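Local coordinates for protein pectate lyase II (Xanthomonas campestris pv. campestris, PDB 2QY1) that probably cleaves pectate as a secreted polysaccharide lyase of family 1, built as a parallel beta-helix, at residues 191-196 and 213-218; 236-241 and 261-266; 128-133 and 163-168; 157-162 and 180-185. The protein carries 2 engineered substitutions. All blocks are in the same frame, centred on the assembly; numbering follows the deposited sequence.

Contact 1 (191-196 and 213-218); sequences AARTTY and FGLSHI. Engineered in segment 213-218: Phe213 (natural residue Arg).
Arg193 lies alongside Leu215, the two side chains pointing the same way, and Leu215 CD1 overlaps one guanidinium face, 3.6 Å from Arg193 NE and toward the rim of the group. A bend at chi2 (-69°) turns the arginine toward the neighbouring strand and back along the chain, where Arg193 NH1 donates to Ala192 O at 3.0 Å. The oxygen sits in the guanidinium plane, whereas the donor stands above the carbonyl plane; NH1 also bonds Ser190 O. Leu215 N grips the same Ala192 O at 3.0 Å, lying in the carbonyl plane. From there the bonds alternate as between parallel strands, His217 N to Thr194 O at 2.9 Å and Tyr196 N to His217 O at 2.8 Å, consistent with the successive turns of the parallel beta-helix known for family 1 pectate lyases. On the face shared by Tyr196 and Ile218, Tyr196 CD1 rests 3.8 Å from Ile218 CG1. Leu215 O accepts from Thr194 N at 3.2 Å and from a water whose oxygen lies 2.7 Å away; that water also meets Thr194 OG1, beside the amide of Asn180. Two carbonyls, Ala192 O and Leu215 O, thus serve two donors each, so strand pairing, arginine and water are probably coupled through their polarisation.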
# COMPACT_ATOMS: atom_id res chain seq x y z
N ALA A 191 8.70 4.58 -14.15
CA ALA A 191 8.13 5.91 -13.90
C ALA A 191 7.61 6.07 -12.47
O ALA A 191 7.34 7.19 -12.03
CB ALA A 191 7.03 6.21 -14.91
N ALA A 192 7.45 4.95 -11.76
CA ALA A 192 6.92 4.97 -10.39
C ALA A 192 7.75 5.84 -9.45
O ALA A 192 8.98 5.73 -9.39
CB ALA A 192 6.80 3.55 -9.84
N ARG A 193 7.05 6.71 -8.73
CA ARG A 193 7.64 7.57 -7.71
C ARG A 193 6.71 7.50 -6.51
O ARG A 193 5.62 8.08 -6.54
CB ARG A 193 7.76 9.01 -8.22
CG ARG A 193 8.62 9.21 -9.47
CD ARG A 193 10.10 8.95 -9.20
NE ARG A 193 10.94 9.25 -10.36
CZ ARG A 193 11.25 8.37 -11.31
NH1 ARG A 193 10.79 7.13 -11.26
NH2 ARG A 193 12.02 8.75 -12.33
N THR A 194 7.13 6.79 -5.48
CA THR A 194 6.25 6.46 -4.36
C THR A 194 6.89 6.78 -3.01
O THR A 194 8.03 6.42 -2.74
CB THR A 194 5.86 4.97 -4.37
OG1 THR A 194 5.63 4.54 -5.72
CG2 THR A 194 4.60 4.72 -3.54
N THR A 195 6.12 7.46 -2.16
CA THR A 195 6.54 7.68 -0.78
C THR A 195 5.67 6.83 0.15
O THR A 195 4.45 6.98 0.17
CB THR A 195 6.44 9.17 -0.38
OG1 THR A 195 7.13 9.97 -1.35
CG2 THR A 195 7.05 9.39 1.00
N TYR A 196 6.31 5.92 0.88
CA TYR A 196 5.65 5.16 1.94
C TYR A 196 6.12 5.71 3.28
O TYR A 196 7.29 5.56 3.62
CB TYR A 196 6.04 3.68 1.87
CG TYR A 196 5.66 2.94 0.60
CD1 TYR A 196 6.52 2.93 -0.50
CD2 TYR A 196 4.47 2.23 0.52
CE1 TYR A 196 6.18 2.23 -1.66
CE2 TYR A 196 4.12 1.53 -0.63
CZ TYR A 196 4.98 1.54 -1.72
OH TYR A 196 4.64 0.85 -2.86
N PHE A 213 11.46 -1.73 -10.24
CA PHE A 213 11.77 -0.50 -10.99
C PHE A 213 11.46 0.76 -10.17
O PHE A 213 11.03 0.68 -9.01
CB PHE A 213 11.02 -0.44 -12.33
CG PHE A 213 11.15 -1.68 -13.17
CD1 PHE A 213 12.22 -1.85 -14.04
CD2 PHE A 213 10.17 -2.67 -13.12
CE1 PHE A 213 12.34 -2.99 -14.82
CE2 PHE A 213 10.27 -3.82 -13.91
CZ PHE A 213 11.36 -3.98 -14.76
N GLY A 214 11.69 1.93 -10.78
CA GLY A 214 11.30 3.21 -10.21
C GLY A 214 12.07 3.64 -8.97
O GLY A 214 13.07 3.03 -8.59
N LEU A 215 11.59 4.72 -8.35
CA LEU A 215 12.20 5.25 -7.14
C LEU A 215 11.18 5.30 -6.03
O LEU A 215 10.00 5.61 -6.26
CB LEU A 215 12.77 6.66 -7.38
CG LEU A 215 13.78 6.84 -8.52
CD1 LEU A 215 14.05 8.32 -8.75
CD2 LEU A 215 15.08 6.09 -8.26
N SER A 216 11.61 4.99 -4.81
CA SER A 216 10.75 5.09 -3.65
C SER A 216 11.45 5.74 -2.47
O SER A 216 12.69 5.74 -2.38
CB SER A 216 10.20 3.71 -3.25
OG SER A 216 11.18 2.93 -2.60
N HIS A 217 10.65 6.31 -1.58
CA HIS A 217 11.13 6.85 -0.33
C HIS A 217 10.30 6.20 0.77
O HIS A 217 9.09 6.43 0.87
CB HIS A 217 10.99 8.37 -0.32
CG HIS A 217 11.59 9.04 0.88
ND1 HIS A 217 11.17 10.28 1.32
CD2 HIS A 217 12.56 8.65 1.73
CE1 HIS A 217 11.87 10.62 2.38
NE2 HIS A 217 12.72 9.65 2.66
N ILE A 218 10.95 5.36 1.56
CA ILE A 218 10.30 4.58 2.61
C ILE A 218 10.84 5.04 3.96
O ILE A 218 11.95 4.69 4.34
CB ILE A 218 10.55 3.05 2.38
CG1 ILE A 218 10.00 2.61 1.01
CG2 ILE A 218 9.93 2.21 3.51
CD1 ILE A 218 10.61 1.32 0.47
O HOH W 1 8.11 3.77 -6.68

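Contact 2 (236-241 and 261-266); sequences GGIAKI and IGYWDL
Ile241 can be followed outward from its backbone. Its CB lies 3.7 Å from Leu266 CD2, and the CG2 branch, anti to the backbone N, meets the same methyl at 3.8 Å. The other branch, CG1, is anti to the carbonyl carbon and carries CD1 to within 3.8 Å of Trp264 CB; CD1 also keeps near Leu266 CD2. Ile241 therefore lies beside two residues of the facing strand, all three pointing the same way. Trp264 contributes its CB here because its CG takes the crowded position between the backbone N and the carbonyl carbon (chi1 44°), which leads the indole away, toward Val253 and Ser255. Strands 238-241 and 263-266 run parallel, their directions 19° apart, as strands of adjoining turns of the beta-helix expected for this family. Their register is fixed by Tyr263 N to Gly237 O at 2.8 Å, nearly along the C=O axis, then Asp265 N to Ala239 O at 2.9 Å and Ile241 N to Asp265 O at 2.8 Å. On the opposite face from Ile241, Lys240 NZ stops 4.4 Å from Asp265 OD2, too far for a salt bridge, while that oxygen bonds Phe298 N. Tyr263, on the same face, makes a cation-pi contact with Lys296. Before the strands begin, Gly236 N, in a residue with positive phi (76°), donates to Ile261 O at 2.9 Å from above the carbonyl plane.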
# COMPACT_ATOMS: atom_id res chain seq x y z
N GLY A 236 16.32 -3.09 -10.68
CA GLY A 236 16.98 -1.79 -10.81
C GLY A 236 16.32 -0.66 -10.04
O GLY A 236 16.78 0.48 -10.10
N GLY A 237 15.24 -0.97 -9.32
CA GLY A 237 14.60 0.01 -8.44
C GLY A 237 15.55 0.49 -7.37
O GLY A 237 16.46 -0.24 -6.95
N ILE A 238 15.37 1.73 -6.93
CA ILE A 238 16.16 2.27 -5.82
C ILE A 238 15.21 2.79 -4.74
O ILE A 238 14.24 3.48 -5.04
CB ILE A 238 17.14 3.39 -6.28
CG1 ILE A 238 18.10 2.85 -7.36
CG2 ILE A 238 17.92 3.95 -5.09
CD1 ILE A 238 18.93 3.92 -8.07
N ALA A 239 15.48 2.43 -3.49
CA ALA A 239 14.67 2.88 -2.36
C ALA A 239 15.51 3.65 -1.35
O ALA A 239 16.52 3.15 -0.86
CB ALA A 239 13.99 1.70 -1.69
N LYS A 240 15.09 4.88 -1.06
CA LYS A 240 15.65 5.62 0.06
C LYS A 240 14.92 5.17 1.32
O LYS A 240 13.75 5.49 1.53
CB LYS A 240 15.52 7.13 -0.15
CG LYS A 240 16.17 7.97 0.95
CD LYS A 240 16.09 9.46 0.65
CE LYS A 240 16.83 10.27 1.71
NZ LYS A 240 18.31 10.08 1.65
N ILE A 241 15.62 4.40 2.15
CA ILE A 241 15.05 3.80 3.35
C ILE A 241 15.58 4.54 4.58
O ILE A 241 16.74 4.38 4.96
CB ILE A 241 15.35 2.28 3.43
CG1 ILE A 241 14.84 1.57 2.16
CG2 ILE A 241 14.73 1.66 4.69
CD1 ILE A 241 15.28 0.12 2.02
N ILE A 261 18.73 -7.34 -9.57
CA ILE A 261 18.56 -6.82 -8.21
C ILE A 261 18.14 -5.34 -8.17
O ILE A 261 18.25 -4.62 -9.16
CB ILE A 261 19.82 -7.05 -7.32
CG1 ILE A 261 21.02 -6.24 -7.82
CG2 ILE A 261 20.14 -8.55 -7.21
CD1 ILE A 261 22.06 -5.96 -6.76
N GLY A 262 17.64 -4.92 -7.00
CA GLY A 262 17.37 -3.51 -6.72
C GLY A 262 18.31 -3.02 -5.64
O GLY A 262 19.04 -3.80 -5.03
N TYR A 263 18.29 -1.71 -5.39
CA TYR A 263 19.29 -1.06 -4.54
C TYR A 263 18.64 -0.18 -3.47
O TYR A 263 17.46 0.16 -3.56
CB TYR A 263 20.26 -0.24 -5.39
CG TYR A 263 20.86 -1.02 -6.54
CD1 TYR A 263 22.03 -1.75 -6.38
CD2 TYR A 263 20.24 -1.04 -7.79
CE1 TYR A 263 22.58 -2.48 -7.43
CE2 TYR A 263 20.78 -1.77 -8.85
CZ TYR A 263 21.95 -2.48 -8.67
OH TYR A 263 22.48 -3.20 -9.71
N TRP A 264 19.42 0.17 -2.45
CA TRP A 264 18.91 0.96 -1.33
C TRP A 264 19.90 1.98 -0.76
O TRP A 264 21.11 1.74 -0.72
CB TRP A 264 18.39 0.05 -0.21
CG TRP A 264 19.27 -1.11 0.12
CD1 TRP A 264 20.41 -1.09 0.87
CD2 TRP A 264 19.08 -2.47 -0.28
NE1 TRP A 264 20.95 -2.35 0.95
CE2 TRP A 264 20.15 -3.22 0.26
CE3 TRP A 264 18.11 -3.13 -1.05
CZ2 TRP A 264 20.28 -4.60 0.05
CZ3 TRP A 264 18.24 -4.50 -1.25
CH2 TRP A 264 19.31 -5.22 -0.70
N ASP A 265 19.35 3.11 -0.32
CA ASP A 265 20.08 4.15 0.39
C ASP A 265 19.55 4.16 1.82
O ASP A 265 18.42 4.59 2.08
CB ASP A 265 19.86 5.50 -0.30
CG ASP A 265 20.87 6.56 0.12
OD1 ASP A 265 21.43 6.47 1.23
OD2 ASP A 265 21.08 7.51 -0.66
N LEU A 266 20.37 3.68 2.75
CA LEU A 266 19.97 3.49 4.14
C LEU A 266 20.54 4.58 5.05
O LEU A 266 21.74 4.84 5.04
CB LEU A 266 20.42 2.12 4.65
CG LEU A 266 19.73 0.86 4.09
CD1 LEU A 266 20.61 -0.36 4.28
CD2 LEU A 266 18.37 0.64 4.73

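Contact 3 (128-133 and 163-168); sequences KIWVDH and HVTVSY
Ser167 OG is gripped by two groups of the facing strand: it accepts from Trp130 NE1 at 3.0 Å and donates to Asp132 OD1 at 2.7 Å, along the anti lone pair of that oxygen. Ser167 holds its hydroxyl in the crowded position between the backbone N and the carbonyl carbon (chi1 57°), while Asp132 CB lies over one face of the indole. The other carboxylate oxygen, Asp132 OD2, receives His133 ND1 at 2.7 Å, in the imidazole plane but above that of the carboxylate, and Gln100 NE2 besides. His133 NE2 bonds Ala329 O, so the ring may well be doubly protonated and cationic. Tyr168 CB stands 3.4 Å above the centroid of the His133 ring, a CH-pi contact; the two ring planes are near parallel (3°) but slid apart. The backbone positions these groups: Val131 N bonds Thr165 O at 2.9 Å, Ser167 N bonds Val131 O at 2.9 Å, and His133 N bonds Ser167 O at 3.1 Å. The strands belong to adjacent turns of what fits a parallel beta-helix. Strand 97-105 pairs beside 129-137 and strand 193-202 beside 164-174, while Val131, Val164 and Val166 face Ile155 and Met157 of strand 155-158.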
# COMPACT_ATOMS: atom_id res chain seq x y z
N LYS A 128 -0.77 11.26 -8.91
CA LYS A 128 -1.23 12.05 -7.77
C LYS A 128 -2.32 11.30 -7.01
O LYS A 128 -3.49 11.66 -7.05
CB LYS A 128 -1.70 13.46 -8.19
CG LYS A 128 -0.66 14.32 -8.96
CD LYS A 128 0.77 14.22 -8.41
CE LYS A 128 0.97 14.99 -7.11
NZ LYS A 128 2.42 15.13 -6.74
N ILE A 129 -1.91 10.22 -6.35
CA ILE A 129 -2.81 9.41 -5.54
C ILE A 129 -2.35 9.47 -4.09
O ILE A 129 -1.16 9.37 -3.80
CB ILE A 129 -2.87 7.93 -6.01
CG1 ILE A 129 -2.96 7.81 -7.55
CG2 ILE A 129 -4.01 7.17 -5.30
CD1 ILE A 129 -4.23 8.38 -8.20
N TRP A 130 -3.30 9.64 -3.17
CA TRP A 130 -3.01 9.66 -1.75
C TRP A 130 -3.79 8.57 -1.05
O TRP A 130 -5.01 8.65 -0.92
CB TRP A 130 -3.34 11.03 -1.15
CG TRP A 130 -2.82 11.25 0.25
CD1 TRP A 130 -1.71 10.68 0.82
CD2 TRP A 130 -3.35 12.15 1.24
NE1 TRP A 130 -1.54 11.15 2.10
CE2 TRP A 130 -2.53 12.05 2.39
CE3 TRP A 130 -4.46 13.02 1.27
CZ2 TRP A 130 -2.77 12.79 3.55
CZ3 TRP A 130 -4.70 13.75 2.43
CH2 TRP A 130 -3.86 13.64 3.55
N VAL A 131 -3.08 7.52 -0.62
CA VAL A 131 -3.68 6.43 0.13
C VAL A 131 -3.29 6.66 1.60
O VAL A 131 -2.14 6.44 1.98
CB VAL A 131 -3.18 5.05 -0.38
CG1 VAL A 131 -3.75 3.90 0.46
CG2 VAL A 131 -3.56 4.86 -1.86
N ASP A 132 -4.25 7.12 2.41
CA ASP A 132 -3.92 7.65 3.73
C ASP A 132 -4.87 7.19 4.84
O ASP A 132 -6.08 7.16 4.66
CB ASP A 132 -3.91 9.19 3.66
CG ASP A 132 -3.55 9.84 4.99
OD1 ASP A 132 -2.35 9.87 5.35
OD2 ASP A 132 -4.47 10.35 5.66
N HIS A 133 -4.31 6.83 6.00
CA HIS A 133 -5.11 6.48 7.19
C HIS A 133 -6.18 5.42 6.93
O HIS A 133 -7.33 5.55 7.38
CB HIS A 133 -5.73 7.74 7.81
CG HIS A 133 -4.78 8.51 8.68
ND1 HIS A 133 -4.09 9.61 8.23
CD2 HIS A 133 -4.41 8.32 9.97
CE1 HIS A 133 -3.34 10.08 9.21
NE2 HIS A 133 -3.51 9.31 10.28
N HIS A 163 3.85 9.16 -8.73
CA HIS A 163 3.59 10.26 -7.80
C HIS A 163 2.46 9.96 -6.81
O HIS A 163 1.35 10.51 -6.90
CB HIS A 163 3.42 11.59 -8.54
CG HIS A 163 4.68 12.05 -9.19
ND1 HIS A 163 4.99 11.76 -10.50
CD2 HIS A 163 5.73 12.76 -8.71
CE1 HIS A 163 6.17 12.27 -10.80
NE2 HIS A 163 6.64 12.88 -9.73
N VAL A 164 2.79 9.09 -5.87
CA VAL A 164 1.84 8.53 -4.91
C VAL A 164 2.42 8.62 -3.51
O VAL A 164 3.61 8.36 -3.30
CB VAL A 164 1.53 7.04 -5.25
CG1 VAL A 164 0.63 6.40 -4.20
CG2 VAL A 164 0.89 6.93 -6.64
N THR A 165 1.58 9.00 -2.55
CA THR A 165 1.92 8.89 -1.14
C THR A 165 1.04 7.84 -0.47
O THR A 165 -0.19 7.89 -0.55
CB THR A 165 1.81 10.25 -0.40
OG1 THR A 165 2.89 11.10 -0.80
CG2 THR A 165 1.88 10.06 1.11
N VAL A 166 1.70 6.88 0.17
CA VAL A 166 1.06 5.83 0.94
C VAL A 166 1.45 6.10 2.39
O VAL A 166 2.56 5.76 2.81
CB VAL A 166 1.55 4.43 0.48
CG1 VAL A 166 0.94 3.32 1.32
CG2 VAL A 166 1.24 4.20 -1.00
N SER A 167 0.55 6.72 3.15
CA SER A 167 0.89 7.22 4.49
C SER A 167 -0.12 6.85 5.58
O SER A 167 -1.32 6.80 5.34
CB SER A 167 1.10 8.73 4.46
OG SER A 167 -0.06 9.39 3.96
N TYR A 168 0.40 6.61 6.79
CA TYR A 168 -0.40 6.35 7.99
C TYR A 168 -1.43 5.23 7.83
O TYR A 168 -2.50 5.27 8.44
CB TYR A 168 -1.09 7.63 8.47
CG TYR A 168 -0.14 8.73 8.89
CD1 TYR A 168 0.33 8.81 10.20
CD2 TYR A 168 0.29 9.69 7.98
CE1 TYR A 168 1.20 9.81 10.59
CE2 TYR A 168 1.17 10.71 8.36
CZ TYR A 168 1.62 10.76 9.67
OH TYR A 168 2.48 11.75 10.06

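Contact 4 (157-162 and 180-185); sequences MKKGVH and NGYSDS
Met157 O is the best-held polar atom between the segments, with one N-H and one C-H upon it. Gly181 N donates at 2.9 Å, nearly straight (164°) and in the carbonyl plane, and Asn180 CA adds a C-H contact at 3.3 Å. This single bridge joins Met157, one residue before the end of strand 155-158, to the last residue of strand 176-180, in what is consistent with neighbouring turns of a parallel beta-helix; soon after it both segments run on as loop. Met157 runs beside Asn180, pointing the same way, its CG 3.6 Å from Asn180 CG. Past the bridge, Tyr182 crosses two lysines obliquely: Lys158 CD comes within 3.8 Å of Tyr182 CB, and Lys159 CG within 3.8 Å of Tyr182 CE1. The aliphatic stems do this touching, while Lys159 NZ turns to a weak bond with Gly120 O. Asp186 OD2 takes both Lys159 N and Tyr182 N, tying the two loops together from one carboxylate oxygen. One face of the Tyr182 ring lies under Ser183 OG, toward the rim. In the ST turn that follows, Ser183 OG accepts Ser185 N at 3.2 Å and Ser185 OG at 2.9 Å.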
# COMPACT_ATOMS: atom_id res chain seq x y z
N MET A 157 0.26 -1.10 -6.61
CA MET A 157 0.29 -0.34 -7.85
C MET A 157 1.16 -1.02 -8.91
O MET A 157 2.12 -1.72 -8.58
CB MET A 157 0.69 1.13 -7.62
CG MET A 157 2.11 1.36 -7.12
SD MET A 157 2.31 3.01 -6.38
CE MET A 157 1.61 2.75 -4.76
N LYS A 158 0.81 -0.82 -10.17
CA LYS A 158 1.52 -1.47 -11.27
C LYS A 158 1.37 -0.70 -12.58
O LYS A 158 0.51 0.18 -12.70
CB LYS A 158 1.01 -2.91 -11.46
CG LYS A 158 -0.46 -3.01 -11.84
CD LYS A 158 -0.87 -4.46 -12.08
CE LYS A 158 -2.38 -4.60 -12.12
NZ LYS A 158 -2.79 -6.03 -11.97
N LYS A 159 2.22 -1.03 -13.54
CA LYS A 159 2.12 -0.52 -14.91
C LYS A 159 2.25 1.01 -15.03
O LYS A 159 1.59 1.64 -15.86
CB LYS A 159 0.85 -1.05 -15.60
CG LYS A 159 0.84 -2.57 -15.80
CD LYS A 159 -0.42 -3.06 -16.51
CE LYS A 159 -1.58 -3.24 -15.54
NZ LYS A 159 -2.91 -3.32 -16.23
N GLY A 160 3.10 1.59 -14.19
CA GLY A 160 3.50 2.98 -14.35
C GLY A 160 2.73 4.03 -13.58
O GLY A 160 2.80 5.21 -13.91
N VAL A 161 1.99 3.61 -12.56
CA VAL A 161 1.38 4.55 -11.62
C VAL A 161 2.52 5.37 -11.00
O VAL A 161 3.53 4.81 -10.57
CB VAL A 161 0.58 3.83 -10.51
CG1 VAL A 161 0.01 4.83 -9.51
CG2 VAL A 161 -0.54 2.99 -11.13
N HIS A 162 2.37 6.69 -10.98
CA HIS A 162 3.44 7.56 -10.50
C HIS A 162 2.95 8.69 -9.60
O HIS A 162 1.81 9.12 -9.70
CB HIS A 162 4.27 8.11 -11.67
CG HIS A 162 3.49 8.95 -12.63
ND1 HIS A 162 3.48 10.33 -12.57
CD2 HIS A 162 2.70 8.61 -13.67
CE1 HIS A 162 2.72 10.80 -13.54
NE2 HIS A 162 2.23 9.78 -14.23
N ASN A 180 4.51 -3.09 -5.97
CA ASN A 180 4.84 -1.92 -6.78
C ASN A 180 5.59 -2.38 -8.03
O ASN A 180 6.81 -2.47 -8.03
CB ASN A 180 5.67 -0.92 -5.95
CG ASN A 180 5.59 0.50 -6.50
OD1 ASN A 180 5.66 0.72 -7.71
ND2 ASN A 180 5.45 1.47 -5.60
N GLY A 181 4.84 -2.68 -9.08
CA GLY A 181 5.38 -3.32 -10.28
C GLY A 181 5.03 -4.80 -10.23
O GLY A 181 5.46 -5.51 -9.32
N TYR A 182 4.27 -5.28 -11.21
CA TYR A 182 3.60 -6.58 -11.10
C TYR A 182 4.43 -7.78 -11.57
O TYR A 182 4.15 -8.91 -11.18
CB TYR A 182 2.24 -6.56 -11.81
CG TYR A 182 2.31 -6.80 -13.30
CD1 TYR A 182 2.53 -5.74 -14.18
CD2 TYR A 182 2.14 -8.08 -13.83
CE1 TYR A 182 2.59 -5.95 -15.55
CE2 TYR A 182 2.21 -8.30 -15.20
CZ TYR A 182 2.43 -7.23 -16.06
OH TYR A 182 2.50 -7.44 -17.42
N SER A 183 5.42 -7.51 -12.42
CA SER A 183 6.31 -8.54 -12.95
C SER A 183 7.60 -7.91 -13.46
O SER A 183 7.70 -6.69 -13.58
CB SER A 183 5.63 -9.33 -14.08
OG SER A 183 5.70 -8.63 -15.31
N ASP A 184 8.59 -8.76 -13.75
CA ASP A 184 9.88 -8.29 -14.25
C ASP A 184 9.80 -7.71 -15.67
O ASP A 184 10.76 -7.12 -16.16
CB ASP A 184 10.92 -9.41 -14.18
CG ASP A 184 11.26 -9.81 -12.74
OD1 ASP A 184 11.95 -10.83 -12.56
OD2 ASP A 184 10.85 -9.10 -11.79
N SER A 185 8.64 -7.87 -16.31
CA SER A 185 8.40 -7.29 -17.64
C SER A 185 7.65 -5.95 -17.56
O SER A 185 7.41 -5.30 -18.58
CB SER A 185 7.65 -8.28 -18.53
OG SER A 185 6.32 -8.46 -18.09

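How the contacts relate
Contacts 3, 1 and 2 follow one another along one face of the parallel beta-helix. Between contacts 3 and 1, Thr195 N lies 2.9 Å from Val164 O; between contacts 1 and 2, Ser216 O lies 2.9 Å from Lys240 N, both probable hydrogen bonds. Contacts 2 and 3 stay apart, their centres about 20 Å distant. Contact 4 belongs to another face and reaches the row from within: Met157 CE lies 3.8 Å from Val164 CG1 of contact 3, and the Asn180 amide sits beside the Thr194 and Tyr196 hydroxyls of contact 1. The engineered Phe213 packs its CZ 3.5 Å from Asp184 O, joining contacts 1 and 4 a second time.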